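Local coordinates for spindle pole body-associated protein VIK1 (Candida glabrata, PDB 4GKP) that serves as the noncatalytic partner of the kinesin Kar3 and probably binds microtubules; the fragment modelled here is chiefly its motor homology domain, at residues R16-I22 with S244-I250; L77-F83 with I199-F203; F83-S87 with L235-F239. One frame throughout, in Å; residues are numbered along the deposited sequence.

How the contacts relate
All three contacts are built on the main mixed sheet of the motor homology domain. Contact 1 joins two of its parallel strands and is deeply buried; contact 3, also in the core, sets strand 83-88 against helix 230-241. Contact 2 is only partly buried, lying where helix 68-78 turns into strand 83-88. Contacts 2 and 3 share Phe-83, and Phe-86 of contact 3 bonds through its backbone to Ala-245 and Val-247 of contact 1. The chemistry follows the place: regular backbone pairing in contact 1, pure side-chain packing in contact 3, and in contact 2 one backbone-to-side-chain hydrogen bond, one strand bond, and aliphatic and aromatic packing.

Contact 1: residues R16-I22 with S244-I250; sequences RLFANII and SAFVFQI
Leu-17 and Phe-246 lie side by side on adjacent parallel strands in the parallel part of the kinesin-like sheet, pointing out of the same face. With CG anti to the carbonyl carbon (chi1 -55°), Leu-17 leaves the sheet face but its end bends closer to the partner strand and sets its CD2 methyl against two rings. That methyl is 3.5 Å from Phe-246 CD2 and 3.7 Å from Phe-248 CE2, and it meets the Phe-248 ring at the edge, in its plane. Further along the same face, the CB of Ala-19 touches Ile-250 CD1 at 3.8 Å. Helix 256-266 covers this face, resting on both phenylalanines.

Phe-18 and Val-247 point to the other face, where Phe-18 packs against helix 68-78. The edge of the Phe-18 ring also passes close to the backbone, its CD2 lying 3.3 Å from Phe-246 O. Beneath the side chains runs a regular parallel pairing: the N-H groups of Phe-18, Asn-20 and Ile-22 alternate with those of Phe-246, Phe-248 and Ile-250. The Phe-18 N to Phe-246 O bond, at 2.7 Å, is nearly straight.

At the start of the paired region, the bent chain of Arg-16 carries its guanidinium edge-on to a backbone carbonyl. Its NH1 reaches Ser-244 O at 2.7 Å, in the plane of both groups, while NH2 goes to Asn-271.

Asn-20 and Gln-249 do not bond directly, and their amide planes stand 79° apart. Held with CG anti to the backbone N (chi1 -156°), Asn-20 OD1 accepts a hydrogen bond from Asn-56 ND2. One water then ties the two amides together, accepting from Asn-20 ND2 at 3.2 Å and donating to Gln-249 OE1 at 2.8 Å.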
# COMPACT_ATOMS: atom_id res chain seq x y z
N ARG A 16 5.63 -10.07 -1.46
CA ARG A 16 6.02 -9.50 -0.13
C ARG A 16 4.77 -9.18 0.64
O ARG A 16 4.02 -8.27 0.29
CB ARG A 16 6.86 -8.22 -0.29
CG ARG A 16 8.19 -8.44 -0.99
CD ARG A 16 8.59 -7.23 -1.83
NE ARG A 16 9.52 -7.62 -2.89
CZ ARG A 16 9.22 -7.75 -4.18
NH1 ARG A 16 8.00 -7.48 -4.66
NH2 ARG A 16 10.17 -8.13 -5.02
N LEU A 17 4.53 -9.96 1.69
CA LEU A 17 3.26 -9.90 2.38
C LEU A 17 3.48 -9.69 3.85
O LEU A 17 4.01 -10.56 4.53
CB LEU A 17 2.47 -11.18 2.18
CG LEU A 17 2.16 -11.70 0.78
CD1 LEU A 17 1.72 -13.14 0.92
CD2 LEU A 17 1.07 -10.89 0.09
N PHE A 18 3.05 -8.53 4.32
CA PHE A 18 3.20 -8.20 5.70
C PHE A 18 1.85 -8.25 6.41
O PHE A 18 0.82 -7.89 5.84
CB PHE A 18 3.90 -6.84 5.84
CG PHE A 18 5.18 -6.76 5.05
CD1 PHE A 18 6.36 -7.24 5.58
CD2 PHE A 18 5.20 -6.23 3.77
CE1 PHE A 18 7.55 -7.19 4.86
CE2 PHE A 18 6.38 -6.18 3.03
CZ PHE A 18 7.56 -6.66 3.58
N ALA A 19 1.89 -8.73 7.65
CA ALA A 19 0.71 -8.75 8.50
C ALA A 19 0.93 -7.78 9.64
O ALA A 19 1.82 -7.97 10.45
CB ALA A 19 0.43 -10.15 9.03
N ASN A 20 0.14 -6.73 9.67
CA ASN A 20 0.17 -5.80 10.77
C ASN A 20 -0.79 -6.39 11.81
O ASN A 20 -2.01 -6.36 11.65
CB ASN A 20 -0.26 -4.41 10.30
CG ASN A 20 0.28 -3.30 11.17
OD1 ASN A 20 1.11 -3.52 12.03
ND2 ASN A 20 -0.21 -2.09 10.95
N ILE A 21 -0.20 -6.98 12.84
CA ILE A 21 -0.92 -7.75 13.85
C ILE A 21 -1.30 -6.77 14.94
O ILE A 21 -0.44 -6.24 15.63
CB ILE A 21 0.01 -8.85 14.46
CG1 ILE A 21 0.67 -9.71 13.37
CG2 ILE A 21 -0.71 -9.70 15.50
CD1 ILE A 21 -0.25 -10.72 12.72
N ILE A 22 -2.60 -6.50 15.08
CA ILE A 22 -3.05 -5.72 16.23
C ILE A 22 -3.31 -6.71 17.38
O ILE A 22 -4.44 -7.13 17.61
CB ILE A 22 -4.24 -4.79 15.89
CG1 ILE A 22 -4.02 -4.08 14.54
CG2 ILE A 22 -4.47 -3.77 17.00
CD1 ILE A 22 -2.84 -3.11 14.52
N SER A 244 5.42 -5.43 -6.33
CA SER A 244 4.30 -5.40 -5.40
C SER A 244 4.72 -5.68 -3.96
O SER A 244 5.69 -6.40 -3.70
CB SER A 244 3.23 -6.40 -5.85
OG SER A 244 2.54 -5.93 -7.00
N ALA A 245 4.00 -5.08 -3.03
CA ALA A 245 4.14 -5.37 -1.61
C ALA A 245 2.81 -5.07 -0.99
O ALA A 245 2.09 -4.13 -1.43
CB ALA A 245 5.23 -4.51 -0.96
N PHE A 246 2.49 -5.85 0.05
CA PHE A 246 1.19 -5.82 0.68
C PHE A 246 1.29 -5.76 2.20
O PHE A 246 2.08 -6.49 2.82
CB PHE A 246 0.39 -7.06 0.27
CG PHE A 246 0.23 -7.23 -1.22
CD1 PHE A 246 -0.81 -6.61 -1.90
CD2 PHE A 246 1.11 -8.04 -1.94
CE1 PHE A 246 -0.97 -6.78 -3.26
CE2 PHE A 246 0.95 -8.21 -3.32
CZ PHE A 246 -0.09 -7.58 -3.97
N VAL A 247 0.50 -4.88 2.80
CA VAL A 247 0.35 -4.90 4.24
C VAL A 247 -1.13 -5.18 4.56
O VAL A 247 -2.02 -4.54 4.01
CB VAL A 247 0.90 -3.62 4.92
CG1 VAL A 247 0.32 -2.38 4.28
CG2 VAL A 247 0.58 -3.60 6.40
N PHE A 248 -1.36 -6.17 5.42
CA PHE A 248 -2.72 -6.55 5.82
C PHE A 248 -2.94 -6.27 7.29
O PHE A 248 -2.18 -6.73 8.15
CB PHE A 248 -2.95 -8.04 5.56
CG PHE A 248 -2.73 -8.45 4.13
CD1 PHE A 248 -3.78 -8.44 3.22
CD2 PHE A 248 -1.47 -8.87 3.71
CE1 PHE A 248 -3.57 -8.84 1.90
CE2 PHE A 248 -1.26 -9.27 2.40
CZ PHE A 248 -2.30 -9.24 1.49
N GLN A 249 -3.96 -5.48 7.58
CA GLN A 249 -4.35 -5.15 8.94
C GLN A 249 -5.10 -6.35 9.54
O GLN A 249 -6.19 -6.72 9.07
CB GLN A 249 -5.22 -3.89 8.91
CG GLN A 249 -5.93 -3.53 10.20
CD GLN A 249 -5.41 -2.25 10.84
OE1 GLN A 249 -4.35 -1.74 10.48
NE2 GLN A 249 -6.16 -1.74 11.80
N ILE A 250 -4.49 -6.99 10.54
CA ILE A 250 -5.11 -8.14 11.21
C ILE A 250 -5.51 -7.75 12.64
O ILE A 250 -4.66 -7.64 13.53
CB ILE A 250 -4.24 -9.42 11.14
CG1 ILE A 250 -4.42 -10.10 9.79
CG2 ILE A 250 -4.69 -10.45 12.15
CD1 ILE A 250 -3.36 -9.78 8.79
O HOH W 1 6.06 -8.13 -7.36
O HOH W 2 -2.32 -1.90 8.56

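Contact 2: residues L77-F83 with I199-F203; sequences LKRRENF and IPIDF
Ile-201 fits its two branches against the turn that leads from helix 68-78 into strand 83-88. Its CD1 methyl lies against the helix end, 3.5 Å from Leu-77 O and 3.7 Å from Arg-80 CA, where Arg-80 takes a positive phi and closes the helix in a Schellman motif. The other branch, CG2, comes 3.3 Å from Glu-81 O.

At Asp-202 the backbone takes over. Its N-H donates to Asn-82 OD1 at 3.0 Å, coming from above the amide carbonyl plane, about 44° out of it; its carbonyl oxygen receives Phe-83 N at 2.8 Å in an almost straight bond. The Asp-202 carboxylate itself turns to Thr-151.

Phe-203 then pairs with Phe-83 as the parallel strands come together. The rings are oblique, planes 37° apart, with Phe-203 CD1 over one face of Phe-83, offset toward its rim and 3.3 Å from Phe-83 CE2.

With Asn-82 OD1 taking the N-H of Asp-202, next to the bond from Phe-83 N to Asp-202 O, a side-chain amide stands in for a strand carbonyl: a partly exposed asparagine serves a buried strand N-H.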
# COMPACT_ATOMS: atom_id res chain seq x y z
N LEU A 77 13.87 2.18 -5.44
CA LEU A 77 14.37 3.50 -5.83
C LEU A 77 15.78 3.45 -6.42
O LEU A 77 16.01 3.91 -7.55
CB LEU A 77 14.28 4.51 -4.68
CG LEU A 77 12.84 4.89 -4.26
CD1 LEU A 77 12.86 5.72 -2.99
CD2 LEU A 77 12.07 5.61 -5.38
N LYS A 78 16.70 2.84 -5.68
CA LYS A 78 18.08 2.68 -6.16
C LYS A 78 18.16 1.89 -7.46
O LYS A 78 18.93 2.23 -8.34
CB LYS A 78 18.97 2.06 -5.08
CG LYS A 78 19.03 2.99 -3.89
CD LYS A 78 20.23 2.77 -3.00
CE LYS A 78 20.49 4.06 -2.24
NZ LYS A 78 20.72 3.74 -0.81
N ARG A 79 17.34 0.85 -7.58
CA ARG A 79 17.22 0.12 -8.83
C ARG A 79 16.33 0.76 -9.89
O ARG A 79 16.18 0.19 -10.95
CB ARG A 79 16.71 -1.29 -8.57
CG ARG A 79 17.81 -2.28 -8.23
CD ARG A 79 17.23 -3.64 -7.92
NE ARG A 79 16.56 -4.25 -9.07
CZ ARG A 79 17.18 -4.78 -10.12
NH1 ARG A 79 18.51 -4.78 -10.23
NH2 ARG A 79 16.45 -5.31 -11.08
N ARG A 80 15.74 1.93 -9.61
CA ARG A 80 14.86 2.62 -10.59
C ARG A 80 13.72 1.75 -11.14
O ARG A 80 13.39 1.83 -12.32
CB ARG A 80 15.69 3.19 -11.74
CG ARG A 80 16.85 4.07 -11.30
CD ARG A 80 17.78 4.32 -12.47
NE ARG A 80 18.80 5.32 -12.18
CZ ARG A 80 18.57 6.62 -11.98
NH1 ARG A 80 17.33 7.11 -11.99
NH2 ARG A 80 19.60 7.43 -11.73
N GLU A 81 13.14 0.92 -10.29
CA GLU A 81 12.07 0.05 -10.71
C GLU A 81 10.77 0.63 -10.19
O GLU A 81 10.69 1.04 -9.03
CB GLU A 81 12.23 -1.35 -10.11
CG GLU A 81 13.50 -2.08 -10.51
CD GLU A 81 13.59 -3.46 -9.86
OE1 GLU A 81 13.53 -3.55 -8.61
OE2 GLU A 81 13.74 -4.47 -10.60
N ASN A 82 9.75 0.66 -11.05
CA ASN A 82 8.43 1.12 -10.66
C ASN A 82 7.85 0.16 -9.64
O ASN A 82 8.02 -1.07 -9.74
CB ASN A 82 7.52 1.22 -11.89
CG ASN A 82 7.98 2.28 -12.87
OD1 ASN A 82 8.64 3.25 -12.50
ND2 ASN A 82 7.63 2.11 -14.11
N PHE A 83 7.17 0.70 -8.64
CA PHE A 83 6.73 -0.17 -7.54
C PHE A 83 5.50 0.33 -6.83
O PHE A 83 5.01 1.43 -7.10
CB PHE A 83 7.89 -0.47 -6.54
CG PHE A 83 8.34 0.71 -5.73
CD1 PHE A 83 8.90 1.82 -6.34
CD2 PHE A 83 8.25 0.69 -4.34
CE1 PHE A 83 9.33 2.91 -5.59
CE2 PHE A 83 8.68 1.76 -3.58
CZ PHE A 83 9.23 2.88 -4.20
N ILE A 199 13.95 9.99 -15.90
CA ILE A 199 12.71 9.25 -16.08
C ILE A 199 12.12 9.04 -14.69
O ILE A 199 12.81 8.52 -13.81
CB ILE A 199 12.94 7.90 -16.80
CG1 ILE A 199 13.42 8.14 -18.24
CG2 ILE A 199 11.64 7.11 -16.85
N PRO A 200 10.87 9.49 -14.46
CA PRO A 200 10.36 9.34 -13.08
C PRO A 200 10.25 7.88 -12.71
O PRO A 200 9.94 7.05 -13.57
CB PRO A 200 8.97 10.00 -13.12
CG PRO A 200 8.60 10.10 -14.58
CD PRO A 200 9.87 10.06 -15.40
N ILE A 201 10.56 7.55 -11.46
CA ILE A 201 10.23 6.23 -10.94
C ILE A 201 8.85 6.35 -10.29
O ILE A 201 8.66 7.19 -9.40
CB ILE A 201 11.24 5.77 -9.88
CG1 ILE A 201 12.69 5.99 -10.38
CG2 ILE A 201 10.96 4.32 -9.50
CD1 ILE A 201 13.74 5.94 -9.30
N ASP A 202 7.90 5.53 -10.74
CA ASP A 202 6.55 5.59 -10.18
C ASP A 202 6.38 4.69 -8.95
O ASP A 202 6.75 3.50 -8.95
CB ASP A 202 5.52 5.21 -11.25
CG ASP A 202 5.66 6.03 -12.51
OD1 ASP A 202 5.85 7.24 -12.40
OD2 ASP A 202 5.59 5.47 -13.61
N PHE A 203 5.79 5.27 -7.91
CA PHE A 203 5.42 4.50 -6.74
C PHE A 203 3.93 4.66 -6.55
O PHE A 203 3.44 5.79 -6.53
CB PHE A 203 6.19 4.96 -5.50
CG PHE A 203 5.66 4.41 -4.18
CD1 PHE A 203 5.71 3.04 -3.91
CD2 PHE A 203 5.13 5.25 -3.21
CE1 PHE A 203 5.23 2.53 -2.70
CE2 PHE A 203 4.64 4.74 -2.00
CZ PHE A 203 4.69 3.37 -1.75

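Contact 3: residues F83-S87 with L235-F239; sequences FNLFS and LKKIF
Phe-86 and Phe-239 make the aromatic part of this contact, in which a central strand of the motor homology domain packs against a helix on one face of the sheet. Their planes are close to parallel, 24° apart, but the rings are slid past each other with centroids 5.2 Å apart, so there is little overlap. The touching is between the CE1-CZ ends of the two rings: Phe-239 CE1 is 3.5 Å from Phe-86 CE1 and equally close to Phe-86 CZ.

Aliphatic contacts come from the same helix turn. Leu-235 brings CD2 to the edge of the Phe-86 ring, 4.0 Å from CE2, and Ile-238 approaches the ring obliquely, with CG2 at 4.1 Å from Phe-86 CE1. The end of Phe-86 is therefore met by three helix residues: Ile-238 points at the strand, while the ends of Leu-235 and Phe-239 come in from the flanks.

The polar residue here is Asn-84, and across the contact it makes only a packing contact, its ND2 lying 3.3 Å from Ile-238 CG2. Its CG sits between the backbone N and the carbonyl carbon (chi1 73°), which places the amide beside Ile-238 and within bonding distance of Thr-242 and Ser-244. There ND2 bonds to Thr-242 OG1 and Ser-244 OG, and OD1 weakly to Ala-245 N, while the Ile-238 methyl rests against ND2. Thr-242 also bonds to Ile-238 O, tying the helix end to the same group.

The short axes of strand and helix cross at 121° with a closest approach of 9.8 Å, leaving the gap to be filled by side chains. Leu-217 of helix 214-219 touches Phe-86, Leu-235 and Phe-239 together, while Phe-86 also meets Phe-246 of strand 246-250 and Ile-206 and Ile-208 of strand 201-208, its two neighbours in the sheet.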
# COMPACT_ATOMS: atom_id res chain seq x y z
N PHE A 83 7.17 0.70 -8.64
CA PHE A 83 6.73 -0.17 -7.54
C PHE A 83 5.50 0.33 -6.83
O PHE A 83 5.01 1.43 -7.10
CB PHE A 83 7.89 -0.47 -6.54
CG PHE A 83 8.34 0.71 -5.73
CD1 PHE A 83 8.90 1.82 -6.34
CD2 PHE A 83 8.25 0.69 -4.34
CE1 PHE A 83 9.33 2.91 -5.59
CE2 PHE A 83 8.68 1.76 -3.58
CZ PHE A 83 9.23 2.88 -4.20
N ASN A 84 5.01 -0.52 -5.93
CA ASN A 84 3.78 -0.22 -5.22
C ASN A 84 3.78 -0.76 -3.79
O ASN A 84 4.61 -1.60 -3.43
CB ASN A 84 2.58 -0.76 -6.00
CG ASN A 84 2.48 -2.27 -5.96
OD1 ASN A 84 2.32 -2.85 -4.89
ND2 ASN A 84 2.56 -2.92 -7.12
N LEU A 85 2.85 -0.25 -2.99
CA LEU A 85 2.53 -0.83 -1.70
C LEU A 85 1.02 -0.82 -1.60
O LEU A 85 0.40 0.21 -1.85
CB LEU A 85 3.14 -0.03 -0.53
CG LEU A 85 2.74 -0.45 0.90
CD1 LEU A 85 3.22 -1.85 1.27
CD2 LEU A 85 3.21 0.57 1.94
N PHE A 86 0.43 -1.97 -1.25
CA PHE A 86 -1.01 -2.05 -0.97
C PHE A 86 -1.25 -2.10 0.51
O PHE A 86 -0.62 -2.88 1.21
CB PHE A 86 -1.61 -3.31 -1.55
CG PHE A 86 -1.84 -3.26 -3.02
CD1 PHE A 86 -0.79 -3.47 -3.91
CD2 PHE A 86 -3.13 -3.06 -3.51
CE1 PHE A 86 -1.02 -3.45 -5.28
CE2 PHE A 86 -3.37 -3.03 -4.88
CZ PHE A 86 -2.31 -3.23 -5.76
N SER A 87 -2.18 -1.28 0.99
CA SER A 87 -2.61 -1.35 2.38
C SER A 87 -4.05 -1.84 2.40
O SER A 87 -4.95 -1.15 1.88
CB SER A 87 -2.49 0.01 3.07
OG SER A 87 -3.12 -0.02 4.34
N LEU A 235 -5.63 -2.38 -11.54
CA LEU A 235 -4.99 -3.34 -10.64
C LEU A 235 -4.07 -4.29 -11.38
O LEU A 235 -2.95 -4.57 -10.92
CB LEU A 235 -6.02 -4.10 -9.80
CG LEU A 235 -6.83 -3.23 -8.83
CD1 LEU A 235 -7.80 -4.06 -8.02
CD2 LEU A 235 -5.94 -2.42 -7.90
N LYS A 236 -4.51 -4.76 -12.54
CA LYS A 236 -3.75 -5.75 -13.29
C LYS A 236 -2.54 -5.12 -13.98
O LYS A 236 -1.51 -5.77 -14.14
CB LYS A 236 -4.64 -6.53 -14.28
N LYS A 237 -2.66 -3.87 -14.38
CA LYS A 237 -1.53 -3.11 -14.91
C LYS A 237 -0.43 -2.91 -13.84
O LYS A 237 0.77 -3.00 -14.15
CB LYS A 237 -2.01 -1.76 -15.46
CG LYS A 237 -0.91 -0.77 -15.86
CD LYS A 237 -0.17 -1.23 -17.10
CE LYS A 237 1.11 -0.42 -17.29
NZ LYS A 237 2.01 -1.03 -18.31
N ILE A 238 -0.86 -2.67 -12.59
CA ILE A 238 0.01 -2.52 -11.42
C ILE A 238 0.72 -3.83 -11.04
O ILE A 238 1.95 -3.86 -10.89
CB ILE A 238 -0.77 -1.90 -10.23
CG1 ILE A 238 -1.14 -0.45 -10.53
CG2 ILE A 238 0.01 -1.96 -8.93
CD1 ILE A 238 -2.29 0.09 -9.70
N PHE A 239 -0.05 -4.93 -10.92
CA PHE A 239 0.53 -6.26 -10.65
C PHE A 239 1.48 -6.73 -11.75
O PHE A 239 2.43 -7.48 -11.48
CB PHE A 239 -0.52 -7.35 -10.39
CG PHE A 239 -1.39 -7.11 -9.19
CD1 PHE A 239 -0.85 -6.67 -7.99
CD2 PHE A 239 -2.76 -7.34 -9.26
CE1 PHE A 239 -1.65 -6.45 -6.89
CE2 PHE A 239 -3.57 -7.11 -8.16
CZ PHE A 239 -3.02 -6.67 -6.98